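Local coordinates for protein endoglucanase family 5 (Clostridium acetobutylicum ATCC 824, PDB 6PZ7) that probably hydrolyses internal beta-glucosidic linkages of cellulose and related plant polysaccharides as a broad-specificity glycoside hydrolase of family 5, subfamily 4, at residues E278-V289 / F326-V334. Sequence-based numbering, arbitrary orientation. Where two conformers were deposited one is given.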
# COMPACT_ATOMS: atom_id res chain seq x y z
N GLU A 278 11.04 -13.57 -16.82
CA GLU A 278 11.68 -13.18 -15.56
C GLU A 278 12.82 -12.20 -15.78
O GLU A 278 12.99 -11.27 -14.97
CB GLU A 278 12.18 -14.41 -14.77
CG GLU A 278 12.75 -13.97 -13.39
CD GLU A 278 13.25 -15.11 -12.55
OE1 GLU A 278 13.29 -16.26 -13.05
OE2 GLU A 278 13.60 -14.87 -11.40
N SER A 279 13.61 -12.37 -16.84
CA SER A 279 14.75 -11.48 -17.05
C SER A 279 14.31 -10.04 -17.23
O SER A 279 14.91 -9.12 -16.67
CB SER A 279 15.53 -11.95 -18.28
OG SER A 279 15.95 -13.28 -18.11
N SER A 280 13.30 -9.82 -18.06
CA SER A 280 12.78 -8.46 -18.23
C SER A 280 12.19 -7.92 -16.94
O SER A 280 12.35 -6.73 -16.63
CB SER A 280 11.70 -8.45 -19.32
OG SER A 280 12.26 -8.50 -20.63
N ARG A 281 11.44 -8.75 -16.24
CA ARG A 281 10.85 -8.31 -14.98
C ARG A 281 11.92 -7.92 -13.98
O ARG A 281 11.77 -6.93 -13.25
CB ARG A 281 9.97 -9.42 -14.39
CG ARG A 281 8.75 -9.78 -15.24
CD ARG A 281 8.03 -11.01 -14.72
NE ARG A 281 7.32 -10.73 -13.47
CZ ARG A 281 6.87 -11.67 -12.64
NH1 ARG A 281 7.16 -12.95 -12.85
NH2 ARG A 281 6.16 -11.31 -11.58
N ALA A 282 13.02 -8.68 -13.93
CA ALA A 282 14.15 -8.37 -13.05
C ALA A 282 14.87 -7.10 -13.49
O ALA A 282 15.26 -6.30 -12.65
CB ALA A 282 15.10 -9.56 -12.97
N SER A 283 15.05 -6.91 -14.79
CA SER A 283 15.66 -5.67 -15.26
C SER A 283 14.84 -4.45 -14.86
O SER A 283 15.36 -3.46 -14.36
CB SER A 283 15.81 -5.71 -16.78
OG SER A 283 16.76 -6.67 -17.23
N LEU A 284 13.52 -4.56 -14.97
CA LEU A 284 12.63 -3.48 -14.56
C LEU A 284 12.75 -3.24 -13.07
O LEU A 284 12.91 -2.11 -12.61
CB LEU A 284 11.18 -3.80 -14.94
CG LEU A 284 10.12 -2.89 -14.30
CD1 LEU A 284 10.31 -1.43 -14.67
CD2 LEU A 284 8.73 -3.37 -14.74
N ALA A 285 12.65 -4.31 -12.27
CA ALA A 285 12.68 -4.15 -10.81
C ALA A 285 14.00 -3.56 -10.36
O ALA A 285 14.03 -2.70 -9.48
CB ALA A 285 12.43 -5.48 -10.12
N LYS A 286 15.10 -4.02 -10.95
CA LYS A 286 16.40 -3.49 -10.54
C LYS A 286 16.46 -1.98 -10.74
O LYS A 286 16.88 -1.24 -9.84
CB LYS A 286 17.50 -4.18 -11.34
CG LYS A 286 18.89 -3.74 -10.91
CD LYS A 286 19.97 -4.53 -11.68
CE LYS A 286 21.37 -4.06 -11.29
NZ LYS A 286 22.42 -5.04 -11.68
N PHE A 287 16.06 -1.51 -11.93
CA PHE A 287 16.11 -0.08 -12.22
C PHE A 287 15.11 0.68 -11.38
O PHE A 287 15.43 1.74 -10.83
CB PHE A 287 15.87 0.17 -13.70
CG PHE A 287 16.04 1.61 -14.09
CD1 PHE A 287 17.30 2.13 -14.32
CD2 PHE A 287 14.95 2.45 -14.16
CE1 PHE A 287 17.45 3.47 -14.64
CE2 PHE A 287 15.12 3.80 -14.49
CZ PHE A 287 16.36 4.29 -14.72
N TYR A 288 13.90 0.14 -11.22
CA TYR A 288 12.85 0.83 -10.46
C TYR A 288 13.30 1.04 -9.03
O TYR A 288 13.26 2.16 -8.52
CB TYR A 288 11.57 -0.01 -10.56
CG TYR A 288 10.26 0.62 -10.17
CD1 TYR A 288 9.15 0.46 -10.98
CD2 TYR A 288 10.11 1.33 -8.99
CE1 TYR A 288 7.89 0.99 -10.62
CE2 TYR A 288 8.86 1.88 -8.62
CZ TYR A 288 7.78 1.72 -9.44
OH TYR A 288 6.57 2.26 -9.01
N VAL A 289 13.73 -0.02 -8.35
CA VAL A 289 14.10 0.09 -6.95
C VAL A 289 15.32 0.99 -6.79
O VAL A 289 15.36 1.83 -5.88
CB VAL A 289 14.28 -1.30 -6.31
CG1 VAL A 289 14.84 -1.18 -4.91
CG2 VAL A 289 13.00 -2.09 -6.35
N PHE A 326 10.61 -16.95 -8.56
CA PHE A 326 11.36 -16.13 -9.51
C PHE A 326 12.60 -15.62 -8.77
O PHE A 326 12.61 -14.49 -8.28
CB PHE A 326 10.51 -15.00 -10.08
CG PHE A 326 9.27 -15.49 -10.77
CD1 PHE A 326 9.32 -16.11 -12.00
CD2 PHE A 326 8.06 -15.36 -10.14
CE1 PHE A 326 8.13 -16.60 -12.58
CE2 PHE A 326 6.91 -15.83 -10.75
CZ PHE A 326 6.95 -16.42 -11.93
N PRO A 327 13.62 -16.45 -8.61
CA PRO A 327 14.73 -16.10 -7.71
C PRO A 327 15.56 -14.94 -8.20
O PRO A 327 16.08 -14.17 -7.37
CB PRO A 327 15.55 -17.41 -7.62
CG PRO A 327 15.19 -18.16 -8.88
CD PRO A 327 13.75 -17.83 -9.12
N LYS A 328 15.71 -14.76 -9.50
CA LYS A 328 16.48 -13.61 -9.99
C LYS A 328 15.72 -12.32 -9.72
O LYS A 328 16.30 -11.32 -9.27
CB LYS A 328 16.70 -13.79 -11.48
CG LYS A 328 17.39 -12.67 -12.21
CD LYS A 328 17.38 -12.95 -13.71
CE LYS A 328 18.05 -11.85 -14.50
NZ LYS A 328 18.42 -12.34 -15.90
N LEU A 329 14.41 -12.35 -9.90
CA LEU A 329 13.56 -11.19 -9.66
C LEU A 329 13.57 -10.81 -8.20
O LEU A 329 13.72 -9.64 -7.86
CB LEU A 329 12.15 -11.51 -10.18
CG LEU A 329 11.06 -10.52 -9.90
CD1 LEU A 329 11.39 -9.10 -10.40
CD2 LEU A 329 9.77 -10.98 -10.48
N VAL A 330 13.40 -11.78 -7.29
CA VAL A 330 13.40 -11.41 -5.88
C VAL A 330 14.71 -10.74 -5.51
O VAL A 330 14.74 -9.73 -4.80
CB VAL A 330 13.08 -12.63 -4.99
CG1 VAL A 330 12.93 -12.16 -3.51
CG2 VAL A 330 11.82 -13.34 -5.41
N ARG A 331 15.83 -11.31 -5.99
CA ARG A 331 17.13 -10.75 -5.64
C ARG A 331 17.27 -9.31 -6.14
O ARG A 331 17.84 -8.46 -5.44
CB ARG A 331 18.25 -11.65 -6.14
CG ARG A 331 19.63 -11.31 -5.62
CD ARG A 331 19.75 -11.56 -4.13
NE ARG A 331 21.09 -11.22 -3.68
CZ ARG A 331 21.54 -11.41 -2.44
NH1 ARG A 331 20.75 -11.94 -1.53
NH2 ARG A 331 22.78 -11.06 -2.15
N THR A 332 16.79 -9.00 -7.35
CA THR A 332 16.84 -7.61 -7.83
C THR A 332 15.97 -6.67 -7.00
O THR A 332 16.25 -5.45 -6.94
CB THR A 332 16.47 -7.46 -9.32
OG1 THR A 332 15.13 -7.85 -9.61
CG2 THR A 332 17.40 -8.33 -10.16
N ILE A 333 14.87 -7.17 -6.42
CA ILE A 333 14.03 -6.33 -5.59
C ILE A 333 14.76 -5.93 -4.31
O ILE A 333 14.67 -4.77 -3.88
CB ILE A 333 12.68 -6.99 -5.32
CG1 ILE A 333 11.85 -7.15 -6.61
CG2 ILE A 333 11.88 -6.20 -4.27
CD1 ILE A 333 10.78 -8.16 -6.53
N VAL A 334 15.43 -6.89 -3.65
CA VAL A 334 15.99 -6.68 -2.31
C VAL A 334 17.45 -6.22 -2.31
O VAL A 334 18.01 -5.95 -1.23
CB VAL A 334 15.90 -7.98 -1.47
CG1 VAL A 334 14.45 -8.39 -1.27
CG2 VAL A 334 16.74 -9.11 -2.06
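E278 reaches across to the start of helix 327-334 and sets its OE2 against the first turn there. OE2 accepts the N-H of L329 N (3.0 Å, 160°) through its anti lone pair, and more weakly that of K328 N (2.8 Å), whose N-H points poorly at it. With CG anti to the backbone N (chi1 -176°) and the chain extended beyond it, the carboxylate can satisfy N-terminal amides of another helix, where the helix dipole would probably stabilise its negative charge. F326, the N-cap residue, turns its ring under R281: NH1 stands 3.5 Å above the ring centre, and the guanidinium is steeply tilted to the ring (74°), a cation-pi contact made by one nitrogen rather than a flat stack. L329 CD2 covers a face of the same guanidinium, 3.7 Å from R281 CZ, while L329 CD1 packs on A285 CB. L329 is thus a knob in the hole formed by E278, R281, A282 and A285, in the tight, buried part of the contact. The nearly parallel helix axes approach to 8.0 Å, consistent with the small side chains of A282 and A285. T332 OG1 touches A285 CB (3.6 Å) and donates a hydrogen bond to L329 O, which also accepts the N-H of I333. The solvent side is looser: K328 stretches along A282 to a weak 3.4 Å bond from its NZ to S279 OG, and K286 meets T332 through CB before its chain leads away. Inward, R281 and I333 rest on W301 of strand 298-303, and R281 NH2 bonds S272 O. On the outside of the TIM barrel, helix 278-294 lies between the C-terminal helix, which comes after strand 298-303 and the small 317-318/323-324 sheet, and helix 241-259, met by L284 and F287.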